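PDB 7PBG: FAD-binding oxidoreductase from Gulosibacter chungangensis, which uses a covalently bound FAD cofactor to oxidise 4-ethylphenol, probably dehydrogenating its ethyl side chain to give 4-vinylphenol. Local coordinates for residues A[17-22]-A[31-36]; A[97-102]-A[520-525]; A[160-165]-A[231-236]; A[300-303]-A[307-310]. All coordinates share one frame; numbering follows the deposited sequence.

How the contacts relate
Contacts 1 and 2 lie by the mixed sheet, contact 3 touches FAD itself, and contact 4, on helix 303-313, is centred 38 to 50 Å from the others. Contacts 1 and 2 are neighbours, centres 20 Å apart, with nearest atoms about 8 Å apart: strand 31-32 joins the mixed sheet that also contains strand 103-106, into which segment 97-102 leads. Contact 3, centred 25 Å from contact 2, sets the cofactor-binding helix 158-163 against strand 226-237. Contact 1 closes first along the chain; contact 2 then ties residue 97 onward to the C-terminal tail, so that contacts 3 and 4 both fall between its two segments. Both chain ends thus pack near the mixed sheet, whose strand 81-84 carries the FAD-binding His-82.

Contact 1 (A[17-22]-A[31-36]); sequences NAISEF and VRVDEA
The ring of Phe-22 turns away from strand 31-32, and it is the CB carrying it that meets Val-31, 3.8 Å from CG2. With CG anti to the carbonyl carbon (chi1 -65°), the ring leaves this seam to lie among isoleucines of the sheet and of a second helix. The other flat group close by, the guanidinium of Arg-32, takes no part in the contact; Asp-34 OD1 stands 2.8 Å from its NH1 but well out of its plane, which makes a salt bridge of charge alone.

The contact itself is purely apolar. Val-31 turns its two methyls to helix residues one turn apart: CG2 goes to Phe-22, while CG1, anti to the backbone N (chi1 175°), meets CG2 of Ile-19 at 4.1 Å and stays near the Phe-22 CB as well. Ile-19 serves both valines, because its longer branch carries CD1 onward, tip to tip with Val-33 CG1 at 3.7 Å. Beta-branched residues suit this place: each valine offers two short arms close to the backbone, and the isoleucine one short and one long. Cutting Val-31 back to an alanine would probably open a gap between Ile-19 and the CB of Phe-22, leaving both with less to pack on.

Helix 12-26 thus packs over strands 31-32 and 57-59 at the outer side of the mixed sheet. Arg-32 pairs by backbone hydrogen bonds with Val-58 of strand 57-59, Ile-19 and Val-33 both rest on Ala-57, and the Phe-22 side chain touches Ile-59 of the sheet and Ile-70 and Ile-73 of helix 64-77.

Contact 2 (A[97-102]-A[520-525]); sequences PMLTGT and GIWPER
Leu-99 begins a type II beta turn that ends at Thr-102, in the loop leading to strand 103-106 of the FAD-binding domain, and its side chain meets Trp-522 in the C-terminal tail of the chain. The turn is fastened at one atom: Leu-99 O accepts from Thr-102 OG1 at 2.8 Å and from Thr-102 N at 3.2 Å, both donors approaching from the same face of the carbonyl plane. Gly-101 takes the third place of the turn, where its positive phi (90°) is easiest for a residue without a side chain.

Across the contact, CD2 of Leu-99 comes to the edge of the indole, in its plane, 3.7 Å from CZ3 and 3.9 Å from CH2 of Trp-522. Met-98 adds a second, looser touch: its chain is bent at every torsion, and CE arrives obliquely, 4.4 Å from CZ2 of Trp-522. The six-membered ring is therefore touched at two places, by a branched and by a flexible side chain. Leu-99 also rests on Pro-516, while Ile-521 packs on Pro-214 of the second subunit.

No hydrogen bond spans the two segments, so their attachment rests on dispersion and the exclusion of water. The indole divides its chemistry accordingly: carbon atoms of the six-membered ring meet Leu-99 and Met-98, while NE1 donates to Asp-484 OD1, a bond that should also limit how far the ring can turn.

Contact 3 (A[160-165]-A[231-236]); sequences GNTMEH and MGMQLM. With FAD (flavin-adenine dinucleotide), chain C.
The last turn of helix 158-163 stands over strand 226-237 with no backbone contact, Thr-162 and Met-233 being nearest with CA atoms 9.2 Å apart, and side chains bridge the gap. Thr-162 CG2 crosses Met-231 at its sulfur, 3.8 Å from SD. Its OG1 meets CE of Met-233 end to end at 3.3 Å, while its hydrogen bond goes back into the helix, to Val-158 O. Met-231, extended until its last torsion, bends there and brings CE to 3.9 Å from SD of Met-163. Methionine suits this seam, being long and pliant enough to reach across from the strand.

Another flank of the helix turn holds FAD. Asn-161, with CG anti to the backbone N (chi1 179°), uses ND2 as donor twice: nearly straight to FAD O4' (3.1 Å, 167°), and to the flavin carbonyl FAD O2 (3.0 Å). Its OD1 bonds to His-175 ND1, which should help to hold the amide in this orientation. Putting a leucine in place of Asn-161 would probably leave those two FAD oxygens without this donor and His-175 without this acceptor. Gly-160 C lies 3.6 Å from FAD O3P, an approach helped by its lack of side chain, and Met-163 CE packs against the adenine.

His-165, at positive phi, closes the helix in a Schellman motif. The whole is a cofactor-binding helix of the PCMH-type FAD domain, backed by its antiparallel sheet.

Contact 4 (A[300-303]-A[307-310]); sequences PLTD and QRMV
Thr-302 OG1 is joined to Arg-308 NH2 through water 1, with which it shares a short hydrogen bond of 2.6 Å, and it has a second partner in the backbone N of Ala-305, which it caps. Thr-302 is the N-cap of helix 303-313, and threonine suits that place because its hydroxyl can turn back (chi1 66°) onto an amide that has no helical acceptor. The water extends the cap to the next turn, accepting from Arg-308 NH2 at 2.9 Å, in the plane of the guanidinium at its edge, while NH2 also donates to Trp-294 O.

Inside the helix, a regular i to i+4 bond of the first turn runs from Gln-307 N to Asp-303 O, 2.9 Å long with an N-H...O angle of 154°. The carboxylate of Asp-303 turns away from Gln-307; an acid in the first turn probably gains from the positive end of the helix dipole. Gln-307 directs its amide onward: OE1 accepts from His-317 NE2, and NE2 donates to Asp-311 OD1.

The buried flank is apolar. Leu-301 and Met-309 cross at about a right angle, both also touching helix 281-288, where Thr-282 meets the leucine and Val-281 and Ala-285 the methionine. Beyond CG the methionine runs extended (chi2 173°), and this straight arm spans the first turns to set its CE methyl 4.1 Å from Leu-301 CD2, with CD1 of the same leucine at 4.2 Å.

Contact 1 (A[17-22]-A[31-36])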
# COMPACT_ATOMS: atom_id res chain seq x y z
N ASN A 17 -41.35 8.16 6.21
CA ASN A 17 -40.95 8.97 7.39
C ASN A 17 -39.47 9.32 7.24
O ASN A 17 -39.15 10.49 7.45
CB ASN A 17 -41.23 8.29 8.73
CG ASN A 17 -42.68 8.36 9.14
OD1 ASN A 17 -43.41 9.25 8.74
ND2 ASN A 17 -43.09 7.40 9.94
N ALA A 18 -38.65 8.36 6.81
CA ALA A 18 -37.21 8.57 6.53
C ALA A 18 -37.03 9.58 5.40
O ALA A 18 -36.19 10.51 5.53
CB ALA A 18 -36.55 7.25 6.21
N ILE A 19 -37.79 9.43 4.31
CA ILE A 19 -37.75 10.36 3.14
C ILE A 19 -38.10 11.78 3.61
O ILE A 19 -37.41 12.75 3.20
CB ILE A 19 -38.67 9.89 1.99
CG1 ILE A 19 -38.18 8.58 1.35
CG2 ILE A 19 -38.86 10.98 0.94
CD1 ILE A 19 -36.86 8.69 0.57
N SER A 20 -39.11 11.93 4.46
CA SER A 20 -39.49 13.24 5.02
C SER A 20 -38.32 13.84 5.85
O SER A 20 -38.05 15.07 5.71
CB SER A 20 -40.77 13.11 5.81
OG SER A 20 -40.98 14.28 6.57
N GLU A 21 -37.57 13.02 6.59
CA GLU A 21 -36.40 13.49 7.40
C GLU A 21 -35.23 13.86 6.46
O GLU A 21 -34.64 14.94 6.65
CB GLU A 21 -35.99 12.44 8.43
CG GLU A 21 -37.01 12.27 9.56
CD GLU A 21 -36.45 11.70 10.85
OE1 GLU A 21 -35.32 12.08 11.24
OE2 GLU A 21 -37.19 10.93 11.50
N PHE A 22 -34.91 13.03 5.46
CA PHE A 22 -33.88 13.37 4.44
C PHE A 22 -34.27 14.70 3.78
O PHE A 22 -33.43 15.63 3.68
CB PHE A 22 -33.80 12.28 3.38
CG PHE A 22 -33.33 10.94 3.85
CD1 PHE A 22 -32.28 10.80 4.73
CD2 PHE A 22 -33.87 9.78 3.32
CE1 PHE A 22 -31.81 9.54 5.09
CE2 PHE A 22 -33.42 8.53 3.69
CZ PHE A 22 -32.39 8.42 4.58
N VAL A 31 -33.62 15.03 -2.72
CA VAL A 31 -34.11 13.68 -2.32
C VAL A 31 -35.16 13.27 -3.35
O VAL A 31 -36.22 13.91 -3.39
CB VAL A 31 -34.66 13.74 -0.88
CG1 VAL A 31 -35.29 12.42 -0.45
CG2 VAL A 31 -33.60 14.20 0.10
N ARG A 32 -34.86 12.30 -4.21
CA ARG A 32 -35.69 11.96 -5.40
C ARG A 32 -36.21 10.53 -5.28
O ARG A 32 -35.40 9.58 -5.02
CB ARG A 32 -34.87 12.20 -6.67
CG ARG A 32 -34.38 13.64 -6.78
CD ARG A 32 -35.51 14.64 -6.94
NE ARG A 32 -35.78 14.92 -8.34
CZ ARG A 32 -36.97 14.88 -8.93
NH1 ARG A 32 -38.07 14.61 -8.25
NH2 ARG A 32 -37.05 15.15 -10.22
N VAL A 33 -37.52 10.37 -5.43
CA VAL A 33 -38.18 9.03 -5.37
C VAL A 33 -38.93 8.74 -6.67
O VAL A 33 -39.44 7.63 -6.80
CB VAL A 33 -39.11 8.90 -4.15
CG1 VAL A 33 -38.33 8.96 -2.84
CG2 VAL A 33 -40.21 9.95 -4.17
N ASP A 34 -38.96 9.67 -7.63
CA ASP A 34 -39.71 9.44 -8.89
C ASP A 34 -38.97 8.44 -9.77
O ASP A 34 -37.72 8.47 -9.82
CB ASP A 34 -39.93 10.75 -9.65
CG ASP A 34 -38.62 11.46 -9.90
OD1 ASP A 34 -37.97 11.86 -8.90
OD2 ASP A 34 -38.22 11.55 -11.09
N GLU A 35 -39.73 7.59 -10.46
CA GLU A 35 -39.22 6.52 -11.34
C GLU A 35 -38.27 7.10 -12.39
O GLU A 35 -37.22 6.51 -12.61
CB GLU A 35 -40.39 5.78 -12.01
CG GLU A 35 -39.94 4.74 -12.99
CD GLU A 35 -39.24 3.56 -12.33
OE1 GLU A 35 -39.51 3.30 -11.16
OE2 GLU A 35 -38.42 2.92 -13.00
N ALA A 36 -38.60 8.23 -13.03
CA ALA A 36 -37.77 8.81 -14.10
C ALA A 36 -36.36 9.11 -13.55
O ALA A 36 -35.37 8.80 -14.26
CB ALA A 36 -38.41 10.04 -14.71

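Contact 2 (A[97-102]-A[520-525])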
# COMPACT_ATOMS: atom_id res chain seq x y z
N PRO A 97 -27.25 -0.82 -6.28
CA PRO A 97 -26.96 -1.34 -4.96
C PRO A 97 -27.05 -2.86 -4.96
O PRO A 97 -27.65 -3.46 -5.85
CB PRO A 97 -28.11 -0.74 -4.14
CG PRO A 97 -29.25 -0.82 -5.09
CD PRO A 97 -28.66 -0.44 -6.43
N MET A 98 -26.51 -3.46 -3.91
CA MET A 98 -26.59 -4.90 -3.68
C MET A 98 -28.03 -5.32 -3.41
O MET A 98 -28.45 -6.42 -3.91
CB MET A 98 -25.73 -5.33 -2.49
CG MET A 98 -24.25 -5.33 -2.79
SD MET A 98 -23.79 -6.48 -4.09
CE MET A 98 -24.30 -8.05 -3.43
N LEU A 99 -28.74 -4.54 -2.61
CA LEU A 99 -30.12 -4.92 -2.17
C LEU A 99 -31.19 -4.08 -2.85
O LEU A 99 -31.13 -2.84 -2.87
CB LEU A 99 -30.25 -4.73 -0.67
CG LEU A 99 -29.46 -5.69 0.21
CD1 LEU A 99 -29.76 -5.35 1.66
CD2 LEU A 99 -29.77 -7.14 -0.10
N THR A 100 -32.25 -4.73 -3.32
CA THR A 100 -33.42 -4.01 -3.82
C THR A 100 -33.92 -3.04 -2.72
O THR A 100 -33.99 -3.49 -1.58
CB THR A 100 -34.49 -5.02 -4.24
OG1 THR A 100 -33.91 -5.82 -5.28
CG2 THR A 100 -35.75 -4.32 -4.68
N GLY A 101 -34.25 -1.79 -3.06
CA GLY A 101 -34.85 -0.83 -2.12
C GLY A 101 -33.80 -0.01 -1.39
O GLY A 101 -34.19 0.89 -0.63
N THR A 102 -32.51 -0.19 -1.72
CA THR A 102 -31.43 0.61 -1.10
C THR A 102 -31.64 2.05 -1.52
O THR A 102 -32.01 2.27 -2.67
CB THR A 102 -30.07 0.02 -1.44
OG1 THR A 102 -30.06 -1.28 -0.83
CG2 THR A 102 -28.90 0.86 -0.94
N GLY A 520 -19.45 -9.68 -0.85
CA GLY A 520 -19.95 -10.82 -0.07
C GLY A 520 -19.90 -10.58 1.43
O GLY A 520 -19.85 -11.58 2.20
N ILE A 521 -19.81 -9.31 1.84
CA ILE A 521 -19.73 -8.91 3.28
C ILE A 521 -21.12 -8.54 3.76
O ILE A 521 -21.63 -7.42 3.48
CB ILE A 521 -18.70 -7.78 3.51
CG1 ILE A 521 -17.35 -8.14 2.91
CG2 ILE A 521 -18.60 -7.44 4.98
CD1 ILE A 521 -16.42 -6.96 2.79
N TRP A 522 -21.72 -9.45 4.53
CA TRP A 522 -23.11 -9.28 4.99
C TRP A 522 -23.09 -8.93 6.47
O TRP A 522 -22.37 -9.54 7.25
CB TRP A 522 -23.97 -10.51 4.71
CG TRP A 522 -24.15 -10.83 3.27
CD1 TRP A 522 -23.39 -11.67 2.49
CD2 TRP A 522 -25.11 -10.23 2.38
NE1 TRP A 522 -23.86 -11.68 1.21
CE2 TRP A 522 -24.90 -10.79 1.09
CE3 TRP A 522 -26.17 -9.33 2.56
CZ2 TRP A 522 -25.69 -10.45 -0.01
CZ3 TRP A 522 -26.92 -8.98 1.47
CH2 TRP A 522 -26.69 -9.53 0.21
N PRO A 523 -23.86 -7.92 6.89
CA PRO A 523 -23.97 -7.56 8.29
C PRO A 523 -24.77 -8.62 9.04
O PRO A 523 -25.56 -9.36 8.43
CB PRO A 523 -24.74 -6.24 8.28
CG PRO A 523 -25.61 -6.38 7.05
CD PRO A 523 -24.75 -7.11 6.04
N GLU A 524 -24.47 -8.71 10.34
CA GLU A 524 -25.02 -9.75 11.24
C GLU A 524 -26.54 -9.86 11.10
O GLU A 524 -27.02 -11.00 11.07
CB GLU A 524 -24.68 -9.44 12.70
CG GLU A 524 -25.04 -10.60 13.61
CD GLU A 524 -24.38 -10.62 14.98
OE1 GLU A 524 -24.40 -9.58 15.64
OE2 GLU A 524 -23.86 -11.69 15.38
N ARG A 525 -27.27 -8.74 10.90
CA ARG A 525 -28.75 -8.79 10.89
C ARG A 525 -29.25 -9.56 9.64
O ARG A 525 -30.39 -10.08 9.68
CB ARG A 525 -29.35 -7.39 11.01
CG ARG A 525 -29.10 -6.50 9.80
CD ARG A 525 -29.62 -5.10 10.01
NE ARG A 525 -29.34 -4.34 8.80
CZ ARG A 525 -30.01 -4.43 7.65
NH1 ARG A 525 -31.10 -5.17 7.55
NH2 ARG A 525 -29.61 -3.75 6.59

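Contact 3 (A[160-165]-A[231-236])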
# COMPACT_ATOMS: atom_id res chain seq x y z
N GLY A 160 -13.82 7.28 -6.98
CA GLY A 160 -14.64 6.07 -7.10
C GLY A 160 -13.85 4.91 -7.68
O GLY A 160 -13.91 3.78 -7.19
N ASN A 161 -13.03 5.18 -8.71
CA ASN A 161 -12.22 4.12 -9.32
C ASN A 161 -11.27 3.57 -8.24
O ASN A 161 -11.09 2.35 -8.14
CB ASN A 161 -11.49 4.70 -10.53
CG ASN A 161 -10.63 3.66 -11.19
OD1 ASN A 161 -9.49 3.40 -10.74
ND2 ASN A 161 -11.15 3.08 -12.26
N THR A 162 -10.63 4.47 -7.48
CA THR A 162 -9.68 4.10 -6.42
C THR A 162 -10.37 3.15 -5.46
O THR A 162 -9.69 2.19 -5.03
CB THR A 162 -9.06 5.34 -5.77
OG1 THR A 162 -8.35 6.07 -6.77
CG2 THR A 162 -8.07 4.99 -4.70
N MET A 163 -11.60 3.47 -5.05
CA MET A 163 -12.31 2.67 -4.01
C MET A 163 -12.59 1.25 -4.52
O MET A 163 -12.87 0.36 -3.68
CB MET A 163 -13.64 3.28 -3.60
CG MET A 163 -13.61 4.72 -3.23
SD MET A 163 -13.05 4.97 -1.58
CE MET A 163 -14.31 4.27 -0.51
N GLU A 164 -12.52 1.00 -5.83
CA GLU A 164 -12.66 -0.34 -6.43
C GLU A 164 -11.30 -1.01 -6.68
O GLU A 164 -11.28 -2.05 -7.32
CB GLU A 164 -13.42 -0.26 -7.76
CG GLU A 164 -14.91 -0.20 -7.53
CD GLU A 164 -15.51 -1.56 -7.19
OE1 GLU A 164 -15.84 -1.78 -5.99
OE2 GLU A 164 -15.69 -2.40 -8.14
N HIS A 165 -10.18 -0.41 -6.25
CA HIS A 165 -8.83 -0.87 -6.63
C HIS A 165 -8.76 -0.86 -8.14
O HIS A 165 -8.18 -1.78 -8.76
CB HIS A 165 -8.46 -2.27 -6.05
CG HIS A 165 -6.97 -2.48 -5.94
ND1 HIS A 165 -6.19 -2.92 -7.01
CD2 HIS A 165 -6.12 -2.32 -4.91
CE1 HIS A 165 -4.93 -3.03 -6.61
NE2 HIS A 165 -4.87 -2.69 -5.33
N MET A 231 -10.38 12.79 -0.96
CA MET A 231 -9.28 11.85 -1.16
C MET A 231 -8.10 12.57 -1.79
O MET A 231 -8.32 13.37 -2.74
CB MET A 231 -9.68 10.69 -2.07
CG MET A 231 -8.60 9.62 -2.19
SD MET A 231 -9.07 8.36 -3.38
CE MET A 231 -9.96 7.30 -2.23
N GLY A 232 -6.90 12.35 -1.23
CA GLY A 232 -5.69 12.82 -1.90
C GLY A 232 -5.26 11.80 -2.95
O GLY A 232 -5.36 10.57 -2.69
N MET A 233 -4.78 12.29 -4.09
CA MET A 233 -4.27 11.40 -5.16
C MET A 233 -2.91 11.93 -5.56
O MET A 233 -2.87 13.07 -6.05
CB MET A 233 -5.19 11.33 -6.38
CG MET A 233 -4.67 10.47 -7.53
SD MET A 233 -4.26 8.77 -6.95
CE MET A 233 -5.87 8.22 -6.37
N GLN A 234 -1.85 11.21 -5.22
CA GLN A 234 -0.47 11.64 -5.62
C GLN A 234 -0.34 11.51 -7.15
O GLN A 234 -0.94 10.59 -7.73
CB GLN A 234 0.53 10.82 -4.82
CG GLN A 234 0.37 11.09 -3.35
CD GLN A 234 1.24 10.25 -2.47
OE1 GLN A 234 1.80 9.25 -2.90
NE2 GLN A 234 1.36 10.70 -1.24
N LEU A 235 0.36 12.45 -7.79
CA LEU A 235 0.39 12.60 -9.25
C LEU A 235 1.83 12.56 -9.72
O LEU A 235 2.68 13.21 -9.15
CB LEU A 235 -0.23 13.96 -9.67
CG LEU A 235 -1.68 14.19 -9.27
CD1 LEU A 235 -2.20 15.54 -9.86
CD2 LEU A 235 -2.56 13.04 -9.73
N MET A 236 2.03 11.81 -10.77
CA MET A 236 3.39 11.65 -11.33
C MET A 236 3.85 13.00 -11.82
O MET A 236 3.18 13.68 -12.62
CB MET A 236 3.40 10.61 -12.46
CG MET A 236 4.79 10.34 -12.98
SD MET A 236 4.68 8.91 -14.09
CE MET A 236 5.90 9.32 -15.33
PA FAD C . -18.12 4.67 -8.71
O1A FAD C . -19.20 3.92 -9.43
O2A FAD C . -18.43 6.05 -8.20
O5B FAD C . -17.67 3.79 -7.49
C5B FAD C . -17.44 2.40 -7.60
C4B FAD C . -17.70 1.77 -6.25
O4B FAD C . -16.75 2.27 -5.27
C3B FAD C . -19.07 2.08 -5.63
O3B FAD C . -20.08 1.21 -6.14
C2B FAD C . -18.78 1.95 -4.12
O2B FAD C . -18.80 0.58 -3.76
C1B FAD C . -17.38 2.55 -4.03
N9A FAD C . -17.35 3.97 -3.82
C8A FAD C . -17.16 4.92 -4.77
N7A FAD C . -17.16 6.12 -4.28
C5A FAD C . -17.43 5.96 -2.94
C6A FAD C . -17.50 6.88 -1.89
N6A FAD C . -17.41 8.20 -2.05
N1A FAD C . -17.76 6.38 -0.66
C2A FAD C . -17.86 5.03 -0.51
N3A FAD C . -17.77 4.08 -1.43
C4A FAD C . -17.55 4.62 -2.64
N1 FAD C . -11.84 0.13 -14.69
C2 FAD C . -10.57 0.34 -14.38
O2 FAD C . -10.21 0.44 -13.19
N3 FAD C . -9.64 0.53 -15.34
C4 FAD C . -9.93 0.44 -16.67
O4 FAD C . -9.04 0.70 -17.51
C4X FAD C . -11.23 0.18 -17.04
N5 FAD C . -11.50 0.07 -18.31
C5X FAD C . -12.80 -0.17 -18.65
C6 FAD C . -13.12 -0.27 -20.01
C7 FAD C . -14.42 -0.46 -20.45
C7M FAD C . -14.71 -0.53 -21.93
C8 FAD C . -15.44 -0.55 -19.48
C8M FAD C . -16.87 -0.76 -19.91
C9 FAD C . -15.14 -0.50 -18.14
C9A FAD C . -13.83 -0.29 -17.68
N10 FAD C . -13.50 -0.17 -16.33
C10 FAD C . -12.18 0.08 -15.97
C1' FAD C . -14.53 -0.20 -15.26
C2' FAD C . -15.10 1.19 -14.93
O2' FAD C . -15.37 1.95 -16.15
C3' FAD C . -14.18 2.09 -14.08
O3' FAD C . -13.60 1.34 -13.04
C4' FAD C . -14.86 3.33 -13.47
O4' FAD C . -13.87 4.33 -13.19
C5' FAD C . -15.60 2.97 -12.21
O5' FAD C . -16.75 3.82 -12.01
P FAD C . -16.65 5.16 -11.16
O1P FAD C . -17.81 6.04 -11.54
O2P FAD C . -15.27 5.69 -11.35
O3P FAD C . -16.82 4.68 -9.64

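Contact 4 (A[300-303]-A[307-310])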
# COMPACT_ATOMS: atom_id res chain seq x y z
N PRO A 300 -20.80 -16.96 -33.40
CA PRO A 300 -19.47 -16.59 -32.94
C PRO A 300 -18.54 -16.12 -34.07
O PRO A 300 -18.60 -16.61 -35.22
CB PRO A 300 -18.92 -17.90 -32.32
CG PRO A 300 -20.15 -18.65 -31.90
CD PRO A 300 -21.24 -18.27 -32.88
N LEU A 301 -17.65 -15.20 -33.73
CA LEU A 301 -16.70 -14.67 -34.72
C LEU A 301 -15.86 -15.83 -35.24
O LEU A 301 -15.37 -16.62 -34.44
CB LEU A 301 -15.84 -13.58 -34.09
CG LEU A 301 -16.60 -12.30 -33.75
CD1 LEU A 301 -15.83 -11.44 -32.77
CD2 LEU A 301 -16.96 -11.52 -34.98
N THR A 302 -15.73 -15.93 -36.56
CA THR A 302 -14.93 -16.99 -37.20
C THR A 302 -13.46 -16.57 -37.18
O THR A 302 -13.18 -15.38 -37.01
CB THR A 302 -15.44 -17.26 -38.61
OG1 THR A 302 -15.18 -16.08 -39.37
CG2 THR A 302 -16.92 -17.61 -38.64
N ASP A 303 -12.54 -17.53 -37.32
CA ASP A 303 -11.11 -17.22 -37.55
C ASP A 303 -11.00 -16.28 -38.75
O ASP A 303 -10.15 -15.39 -38.75
CB ASP A 303 -10.30 -18.50 -37.77
CG ASP A 303 -10.21 -19.35 -36.52
OD1 ASP A 303 -10.71 -18.92 -35.47
OD2 ASP A 303 -9.65 -20.46 -36.60
N GLN A 307 -9.18 -12.63 -38.86
CA GLN A 307 -8.09 -12.40 -39.82
C GLN A 307 -8.44 -11.15 -40.64
O GLN A 307 -7.55 -10.38 -40.95
CB GLN A 307 -7.83 -13.61 -40.70
CG GLN A 307 -6.50 -13.50 -41.42
CD GLN A 307 -5.32 -13.48 -40.46
OE1 GLN A 307 -5.18 -14.38 -39.62
NE2 GLN A 307 -4.48 -12.47 -40.57
N ARG A 308 -9.68 -11.00 -41.04
CA ARG A 308 -10.10 -9.76 -41.76
C ARG A 308 -9.77 -8.53 -40.90
O ARG A 308 -9.25 -7.52 -41.41
CB ARG A 308 -11.58 -9.76 -42.14
CG ARG A 308 -11.94 -10.76 -43.22
CD ARG A 308 -13.34 -10.49 -43.73
NE ARG A 308 -14.39 -11.06 -42.92
CZ ARG A 308 -14.77 -12.32 -42.91
NH1 ARG A 308 -14.16 -13.19 -43.71
NH2 ARG A 308 -15.78 -12.72 -42.12
N MET A 309 -10.07 -8.56 -39.60
CA MET A 309 -9.72 -7.47 -38.65
C MET A 309 -8.20 -7.23 -38.71
O MET A 309 -7.79 -6.07 -38.87
CB MET A 309 -10.14 -7.80 -37.23
CG MET A 309 -11.61 -8.05 -37.08
SD MET A 309 -11.94 -8.61 -35.42
CE MET A 309 -13.57 -9.34 -35.59
N VAL A 310 -7.41 -8.29 -38.54
CA VAL A 310 -5.93 -8.16 -38.53
C VAL A 310 -5.51 -7.48 -39.83
O VAL A 310 -4.67 -6.55 -39.75
CB VAL A 310 -5.20 -9.51 -38.34
CG1 VAL A 310 -3.72 -9.32 -38.58
CG2 VAL A 310 -5.54 -10.05 -36.98
O HOH W 1 -16.67 -15.33 -41.35